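Local structure of sefir domain protein (Bacillus cereus F65185, 5Y8E) at residues W18-D21 with L22-L26; D68-E71 with K72-R76; P89-Y92 with N93-Q97. The protein is a bacterial SEFIR-domain protein that probably works in signalling through contacts between SEFIR domains. All coordinates share one frame; numbering follows the deposited sequence.

Overall arrangement
All three contacts are local, between residues three to five apart along a helix or round its end, in one SEFIR domain whose core sheet is largely parallel. They follow one another along the chain. Interaction 1 sits on helix 13-29, the crossover between strands 3-7 and 33-35; interaction 2 takes up most of helix 67-75, after strand 60-65, and the first residue beyond it; interaction 3 is helix 89-93 with the loop leading to strand 100-108. The centres of interactions 1 and 3 are about 25 Å apart, on opposite sides of the chain's centre. Interactions 2 and 3, centres about 16 Å apart, touch where Arg76 packs on Pro89, so two successive helices meet there while the crossover helix stands apart.

Interaction 1. Residues W18-D21 with L22-L26; sequences WVLD and LANKL
The carbonyl oxygens of Trp18, Val19, Leu20 and Asp21 each accept from the backbone N-H four residues on, in regular alpha-helical rungs. Leu22 N lies 3.0 Å from Trp18 O, and Ala23 N, at 2.9 Å from Val19 O, donates at 159°. On one flank the side chains of Trp18 and Leu22 run side by side. The first torsion of Trp18 (chi1 -175°) sets the indole trans to its own amide nitrogen, so that the six-membered ring reaches along the helix to Leu22; its CH2 is 4.0 Å from Leu22 CD2, a purely apolar touch. This helix is the crossover of the beta-alpha-beta unit that links strands 3-7 and 33-35. Leucine and indole suit its inner flank: Leu22 packs on Tyr135 and Leu138 of helix 131-143, while Trp18 meets Trp126 edge-to-face. The small Ala23 fits against Ile6 of the sheet. Toward solvent the chemistry turns polar. Asn24 ND2 swings back to Leu20 O for a second, weak bond of 3.3 Å beside the backbone one, and rests against the methyl Leu20 CD1 at 3.9 Å. A water molecule joins the same amide to the carboxylate, donating to Asp21 OD1 at 2.8 Å and weakly accepting from Asn24 ND2. Lys25 extends fully from the helix and makes a cation-pi contact with Tyr135.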
loop_
_atom_site.group_PDB
_atom_site.type_symbol
_atom_site.label_atom_id
_atom_site.label_comp_id
_atom_site.label_asym_id
_atom_site.label_seq_id
_atom_site.Cartn_x
_atom_site.Cartn_y
_atom_site.Cartn_z
ATOM N N TRP A 18 -6.378 -11.022 -5.829
ATOM C CA TRP A 18 -6.862 -9.653 -6.012
ATOM C C TRP A 18 -5.693 -8.675 -6.133
ATOM O O TRP A 18 -5.698 -7.787 -6.990
ATOM C CB TRP A 18 -7.794 -9.250 -4.862
ATOM C CG TRP A 18 -8.435 -7.890 -5.023
ATOM C CD1 TRP A 18 -9.649 -7.611 -5.592
ATOM C CD2 TRP A 18 -7.887 -6.631 -4.611
ATOM N NE1 TRP A 18 -9.889 -6.260 -5.549
ATOM C CE2 TRP A 18 -8.824 -5.635 -4.950
ATOM C CE3 TRP A 18 -6.700 -6.256 -3.971
ATOM C CZ2 TRP A 18 -8.603 -4.279 -4.681
ATOM C CZ3 TRP A 18 -6.478 -4.912 -3.709
ATOM C CH2 TRP A 18 -7.426 -3.940 -4.063
ATOM N N VAL A 19 -4.687 -8.838 -5.280
ATOM C CA VAL A 19 -3.523 -7.964 -5.328
ATOM C C VAL A 19 -2.737 -8.179 -6.629
ATOM O O VAL A 19 -2.306 -7.215 -7.266
ATOM C CB VAL A 19 -2.623 -8.159 -4.090
ATOM C CG1 VAL A 19 -1.313 -7.381 -4.236
ATOM C CG2 VAL A 19 -3.360 -7.705 -2.823
ATOM N N LEU A 20 -2.546 -9.438 -7.014
ATOM C CA LEU A 20 -1.886 -9.760 -8.279
ATOM C C LEU A 20 -2.628 -9.154 -9.480
ATOM O O LEU A 20 -2.001 -8.581 -10.383
ATOM C CB LEU A 20 -1.747 -11.276 -8.444
ATOM C CG LEU A 20 -1.066 -11.753 -9.728
ATOM C CD1 LEU A 20 0.388 -11.291 -9.778
ATOM C CD2 LEU A 20 -1.151 -13.272 -9.876
ATOM N N ASP A 21 -3.954 -9.275 -9.489
ATOM C CA ASP A 21 -4.764 -8.697 -10.561
ATOM C C ASP A 21 -4.587 -7.179 -10.612
ATOM O O ASP A 21 -4.517 -6.590 -11.693
ATOM C CB ASP A 21 -6.255 -9.023 -10.365
ATOM C CG ASP A 21 -6.598 -10.474 -10.644
ATOM O OD1 ASP A 21 -5.774 -11.210 -11.227
ATOM O OD2 ASP A 21 -7.722 -10.883 -10.273
ATOM N N LEU A 22 -4.518 -6.552 -9.441
ATOM C CA LEU A 22 -4.325 -5.100 -9.351
ATOM C C LEU A 22 -2.953 -4.698 -9.879
ATOM O O LEU A 22 -2.826 -3.727 -10.626
ATOM C CB LEU A 22 -4.487 -4.618 -7.909
ATOM C CG LEU A 22 -4.421 -3.095 -7.773
ATOM C CD1 LEU A 22 -5.635 -2.469 -8.464
ATOM C CD2 LEU A 22 -4.352 -2.692 -6.320
ATOM N N ALA A 23 -1.933 -5.448 -9.527
ATOM C CA ALA A 23 -0.598 -5.180 -9.997
ATOM C C ALA A 23 -0.508 -5.221 -11.535
ATOM O O ALA A 23 0.031 -4.388 -12.177
ATOM C CB ALA A 23 0.356 -6.178 -9.393
ATOM N N ASN A 24 -1.134 -6.249 -12.086
ATOM C CA ASN A 24 -1.117 -6.419 -13.526
ATOM C C ASN A 24 -1.858 -5.275 -14.171
ATOM O O ASN A 24 -1.447 -4.754 -15.129
ATOM C CB ASN A 24 -1.679 -7.755 -13.949
ATOM C CG ASN A 24 -0.625 -8.841 -13.963
ATOM O OD1 ASN A 24 0.323 -8.756 -14.642
ATOM N ND2 ASN A 24 -0.799 -9.804 -13.178
ATOM N N LYS A 25 -2.968 -4.930 -13.596
ATOM C CA LYS A 25 -3.822 -3.898 -14.159
ATOM C C LYS A 25 -3.104 -2.545 -14.201
ATOM O O LYS A 25 -3.134 -1.840 -15.151
ATOM C CB LYS A 25 -5.113 -3.808 -13.374
ATOM C CG LYS A 25 -6.125 -2.845 -13.964
ATOM C CD LYS A 25 -7.459 -2.915 -13.284
ATOM C CE LYS A 25 -8.493 -1.998 -13.862
ATOM N NZ LYS A 25 -9.736 -1.929 -13.081
ATOM N N LEU A 26 -2.450 -2.242 -13.084
ATOM C CA LEU A 26 -1.697 -1.010 -12.976
ATOM C C LEU A 26 -0.616 -0.892 -14.049
ATOM O O LEU A 26 -0.427 0.151 -14.575
ATOM C CB LEU A 26 -1.054 -0.856 -11.595
ATOM C CG LEU A 26 -1.966 -0.529 -10.432
ATOM C CD1 LEU A 26 -1.293 -0.751 -9.080
ATOM C CD2 LEU A 26 -2.543 0.810 -10.548
HETATM O O HOH W 1 -3.404 -11.325 -12.742
#

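Interaction 2. Residues D68-E71 with K72-R76; sequences DYCE and KANTR
Glu71 O is gripped twice by Thr75: the hydroxyl OG1 donates to it at 2.8 Å, and Thr75 N adds a weak bond at 3.0 Å whose angle is only 127°. With chi1 at -52°, OG1 lies opposite the carbonyl carbon of its own residue and folds back over the preceding turn, as a threonine near a helix end can do where the backbone bonding slackens. The earlier rungs are sounder; Ala73 N, for instance, meets Tyr69 O at 2.8 Å. Ala73 O is in turn held side-on by the guanidinium of Arg76, NE and NH2 both lying 3.1 Å from it with the oxygen in the plane of the group. Arg76 itself leaves the helix with a positive phi, and its side chain turns back to serve a carbonyl of the last turn.

Asp68 and Lys72 pass each other at a slant, the methylene CE of the lysine coming 3.3 Å from Asp68 OD1. A bend at chi4 (-84°) leaves Lys72 NZ 4.7 Å from Asp68 OD1, so the charges are near without pairing directly. Asp68 OD2 is instead hydrogen-bonded to Ser9 and Ser11. On another flank Asn74 OD1 accepts from the backbone N of Asp116. Tyr69 reaches inward, its hydroxyl bonded to Ser7 and to Ile87 N. Asp68 thus ties the helix to the loop after strand 3-7, and Tyr69 ties it to Ser7 at the end of that strand and to Ile87; the nearby lysine probably favours the charged form of Asp68, whereas the carbonyls of the last turn draw on hydroxyl and guanidinium donors.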
loop_
_atom_site.group_PDB
_atom_site.type_symbol
_atom_site.label_atom_id
_atom_site.label_comp_id
_atom_site.label_asym_id
_atom_site.label_seq_id
_atom_site.Cartn_x
_atom_site.Cartn_y
_atom_site.Cartn_z
ATOM N N ASP A 68 -7.145 -8.147 7.968
ATOM C CA ASP A 68 -5.975 -8.906 8.394
ATOM C C ASP A 68 -4.734 -8.029 8.513
ATOM O O ASP A 68 -4.015 -8.091 9.511
ATOM C CB ASP A 68 -5.710 -10.053 7.416
ATOM C CG ASP A 68 -4.531 -10.913 7.830
ATOM O OD1 ASP A 68 -4.636 -11.600 8.870
ATOM O OD2 ASP A 68 -3.504 -10.907 7.113
ATOM N N TYR A 69 -4.481 -7.217 7.493
ATOM C CA TYR A 69 -3.295 -6.368 7.482
ATOM C C TYR A 69 -3.336 -5.430 8.676
ATOM O O TYR A 69 -2.355 -5.271 9.396
ATOM C CB TYR A 69 -3.254 -5.554 6.188
ATOM C CG TYR A 69 -1.966 -4.792 5.958
ATOM C CD1 TYR A 69 -1.754 -3.552 6.551
ATOM C CD2 TYR A 69 -0.969 -5.305 5.135
ATOM C CE1 TYR A 69 -0.584 -2.847 6.339
ATOM C CE2 TYR A 69 0.211 -4.606 4.913
ATOM C CZ TYR A 69 0.392 -3.379 5.520
ATOM O OH TYR A 69 1.553 -2.674 5.307
ATOM N N CYS A 70 -4.495 -4.825 8.892
ATOM C CA CYS A 70 -4.691 -3.827 9.943
ATOM C C CYS A 70 -4.516 -4.424 11.336
ATOM O O CYS A 70 -3.870 -3.840 12.209
ATOM C CB CYS A 70 -6.093 -3.213 9.805
ATOM S SG CYS A 70 -6.486 -1.851 10.939
ATOM N N GLU A 71 -5.113 -5.593 11.547
ATOM C CA GLU A 71 -5.051 -6.228 12.859
ATOM C C GLU A 71 -3.623 -6.662 13.210
ATOM O O GLU A 71 -3.199 -6.554 14.361
ATOM C CB GLU A 71 -6.046 -7.393 12.954
ATOM C CG GLU A 71 -7.495 -6.944 12.771
ATOM C CD GLU A 71 -8.510 -7.921 13.336
ATOM O OE1 GLU A 71 -8.280 -9.148 13.250
ATOM O OE2 GLU A 71 -9.543 -7.455 13.866
ATOM N N LYS A 72 -2.876 -7.117 12.209
ATOM C CA LYS A 72 -1.488 -7.518 12.418
ATOM C C LYS A 72 -0.586 -6.297 12.583
ATOM O O LYS A 72 0.354 -6.304 13.382
ATOM C CB LYS A 72 -1.014 -8.384 11.251
ATOM C CG LYS A 72 -1.567 -9.818 11.252
ATOM C CD LYS A 72 -1.535 -10.413 9.846
ATOM C CE LYS A 72 -1.554 -11.938 9.852
ATOM N NZ LYS A 72 -0.189 -12.508 10.038
ATOM N N ALA A 73 -0.888 -5.245 11.831
ATOM C CA ALA A 73 -0.149 -3.989 11.937
ATOM C C ALA A 73 -0.340 -3.400 13.327
ATOM O O ALA A 73 0.579 -2.802 13.897
ATOM C CB ALA A 73 -0.621 -3.011 10.887
ATOM N N ASN A 74 -1.541 -3.575 13.869
ATOM C CA ASN A 74 -1.862 -3.065 15.193
ATOM C C ASN A 74 -1.294 -3.905 16.339
ATOM O O ASN A 74 -0.988 -3.372 17.402
ATOM C CB ASN A 74 -3.381 -2.926 15.350
ATOM C CG ASN A 74 -3.952 -1.772 14.545
ATOM O OD1 ASN A 74 -3.236 -0.841 14.170
ATOM N ND2 ASN A 74 -5.255 -1.823 14.287
ATOM N N THR A 75 -1.149 -5.210 16.121
ATOM C CA THR A 75 -0.782 -6.125 17.204
ATOM C C THR A 75 0.710 -6.475 17.269
ATOM O O THR A 75 1.335 -6.329 18.324
ATOM C CB THR A 75 -1.607 -7.422 17.139
ATOM O OG1 THR A 75 -3.000 -7.094 17.059
ATOM C CG2 THR A 75 -1.362 -8.274 18.374
ATOM N N ARG A 76 1.262 -6.948 16.151
ATOM C CA ARG A 76 2.668 -7.359 16.076
ATOM C C ARG A 76 2.997 -8.478 17.066
ATOM O O ARG A 76 3.915 -8.335 17.872
ATOM C CB ARG A 76 3.598 -6.163 16.323
ATOM C CG ARG A 76 4.056 -5.432 15.080
ATOM C CD ARG A 76 4.405 -3.985 15.399
ATOM N NE ARG A 76 3.205 -3.155 15.477
ATOM C CZ ARG A 76 3.000 -2.220 16.397
ATOM N NH1 ARG A 76 3.914 -1.994 17.328
ATOM N NH2 ARG A 76 1.877 -1.513 16.389
#

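Interaction 3. Residues P89-Y92 with N93-Q97; sequences PNIY and NNTKQ
The Tyr92 ring has the amide oxygen of Asn93 at its edge, in the ring plane, with Asn93 OD1 3.9 Å from Tyr92 CD2; ring and amide planes stand 67° apart. Phe118 and Phe100 stack with the same ring, and its hydroxyl is hydrogen-bonded to Lys119 N. Asn93 OD1 accepts from Lys119 NZ, so neighbouring aromatic and amide side chains both serve one lysine residue. Two further amides, those of Asn90 and Asn94, cross with their planes steeply inclined. Asn94 grips Asn90 O from both faces of that carbonyl: ND2 donates at 2.9 Å, nearly straight at 163°, and the backbone N at 3.2 Å. Asparagine suits the end of helix 89-93, since its side-chain amide adds a second donor to Asn90 O where Asn94 is the first residue to leave helical geometry on the way to strand 100-108. Thr95 continues the closure. Its hydroxyl OG1 donates to Ile91 O at 2.8 Å, placed there by a chi1 of -57° that points it back at the helix, while Thr95 N bonds Tyr92 O at 3.2 Å from above the carbonyl plane. The apolar branches of Ile91 pack on Phe48, Met51 and Ile55 of helix 47-57, and Thr95 also touches Ile55.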
loop_
_atom_site.group_PDB
_atom_site.type_symbol
_atom_site.label_atom_id
_atom_site.label_comp_id
_atom_site.label_asym_id
_atom_site.label_seq_id
_atom_site.Cartn_x
_atom_site.Cartn_y
_atom_site.Cartn_z
ATOM N N PRO A 89 5.314 0.962 12.730
ATOM C CA PRO A 89 5.370 2.386 13.074
ATOM C C PRO A 89 6.721 2.990 12.710
ATOM O O PRO A 89 6.767 4.099 12.182
ATOM C CB PRO A 89 5.192 2.382 14.592
ATOM C CG PRO A 89 4.330 1.181 14.845
ATOM C CD PRO A 89 4.806 0.149 13.851
ATOM N N ASN A 90 7.801 2.263 12.964
ATOM C CA ASN A 90 9.132 2.785 12.667
ATOM C C ASN A 90 9.355 3.052 11.180
ATOM O O ASN A 90 9.934 4.075 10.804
ATOM C CB ASN A 90 10.212 1.846 13.193
ATOM C CG ASN A 90 11.582 2.463 13.129
ATOM O OD1 ASN A 90 12.440 2.029 12.365
ATOM N ND2 ASN A 90 11.785 3.511 13.911
ATOM N N ILE A 91 8.909 2.125 10.335
ATOM C CA ILE A 91 9.045 2.304 8.897
ATOM C C ILE A 91 8.170 3.467 8.434
ATOM O O ILE A 91 8.620 4.328 7.677
ATOM C CB ILE A 91 8.698 1.015 8.123
ATOM C CG1 ILE A 91 9.773 -0.048 8.359
ATOM C CG2 ILE A 91 8.559 1.300 6.628
ATOM C CD1 ILE A 91 9.376 -1.424 7.868
ATOM N N TYR A 92 6.924 3.494 8.903
ATOM C CA TYR A 92 5.989 4.559 8.547
ATOM C C TYR A 92 6.547 5.925 8.933
ATOM O O TYR A 92 6.474 6.882 8.155
ATOM C CB TYR A 92 4.649 4.341 9.260
ATOM C CG TYR A 92 3.577 5.334 8.871
ATOM C CD1 TYR A 92 2.828 5.146 7.720
ATOM C CD2 TYR A 92 3.314 6.454 9.655
ATOM C CE1 TYR A 92 1.846 6.034 7.353
ATOM C CE2 TYR A 92 2.333 7.363 9.290
ATOM C CZ TYR A 92 1.603 7.141 8.138
ATOM O OH TYR A 92 0.617 8.017 7.751
ATOM N N ASN A 93 7.099 6.009 10.140
ATOM C CA ASN A 93 7.575 7.283 10.673
ATOM C C ASN A 93 8.766 7.827 9.899
ATOM O O ASN A 93 8.926 9.043 9.764
ATOM C CB ASN A 93 7.943 7.143 12.151
ATOM C CG ASN A 93 6.731 6.988 13.048
ATOM O OD1 ASN A 93 5.621 7.366 12.685
ATOM N ND2 ASN A 93 6.943 6.438 14.233
ATOM N N ASN A 94 9.602 6.919 9.405
ATOM C CA ASN A 94 10.816 7.288 8.679
ATOM C C ASN A 94 10.605 7.478 7.188
ATOM O O ASN A 94 11.563 7.679 6.438
ATOM C CB ASN A 94 11.907 6.237 8.901
ATOM C CG ASN A 94 12.652 6.450 10.194
ATOM O OD1 ASN A 94 13.510 7.326 10.289
ATOM N ND2 ASN A 94 12.325 5.653 11.205
ATOM N N THR A 95 9.350 7.407 6.759
ATOM C CA THR A 95 9.010 7.564 5.351
ATOM C C THR A 95 8.143 8.805 5.185
ATOM O O THR A 95 7.267 9.065 6.015
ATOM C CB THR A 95 8.260 6.327 4.834
ATOM O OG1 THR A 95 9.065 5.159 5.060
ATOM C CG2 THR A 95 7.964 6.453 3.344
ATOM N N LYS A 96 8.399 9.589 4.141
ATOM C CA LYS A 96 7.541 10.735 3.853
ATOM C C LYS A 96 6.098 10.271 3.697
ATOM O O LYS A 96 5.829 9.316 2.958
ATOM C CB LYS A 96 7.999 11.460 2.589
ATOM C CG LYS A 96 9.324 12.185 2.734
ATOM C CD LYS A 96 9.605 13.041 1.502
ATOM C CE LYS A 96 10.844 13.911 1.687
ATOM N NZ LYS A 96 12.038 13.107 2.071
ATOM N N GLN A 97 5.185 10.936 4.408
ATOM C CA GLN A 97 3.774 10.538 4.450
ATOM C C GLN A 97 3.173 10.462 3.061
ATOM O O GLN A 97 2.359 9.579 2.762
ATOM C CB GLN A 97 2.959 11.550 5.259
ATOM C CG GLN A 97 3.385 11.721 6.700
ATOM C CD GLN A 97 2.448 12.637 7.468
ATOM O OE1 GLN A 97 1.226 12.461 7.436
ATOM N NE2 GLN A 97 3.014 13.624 8.160
#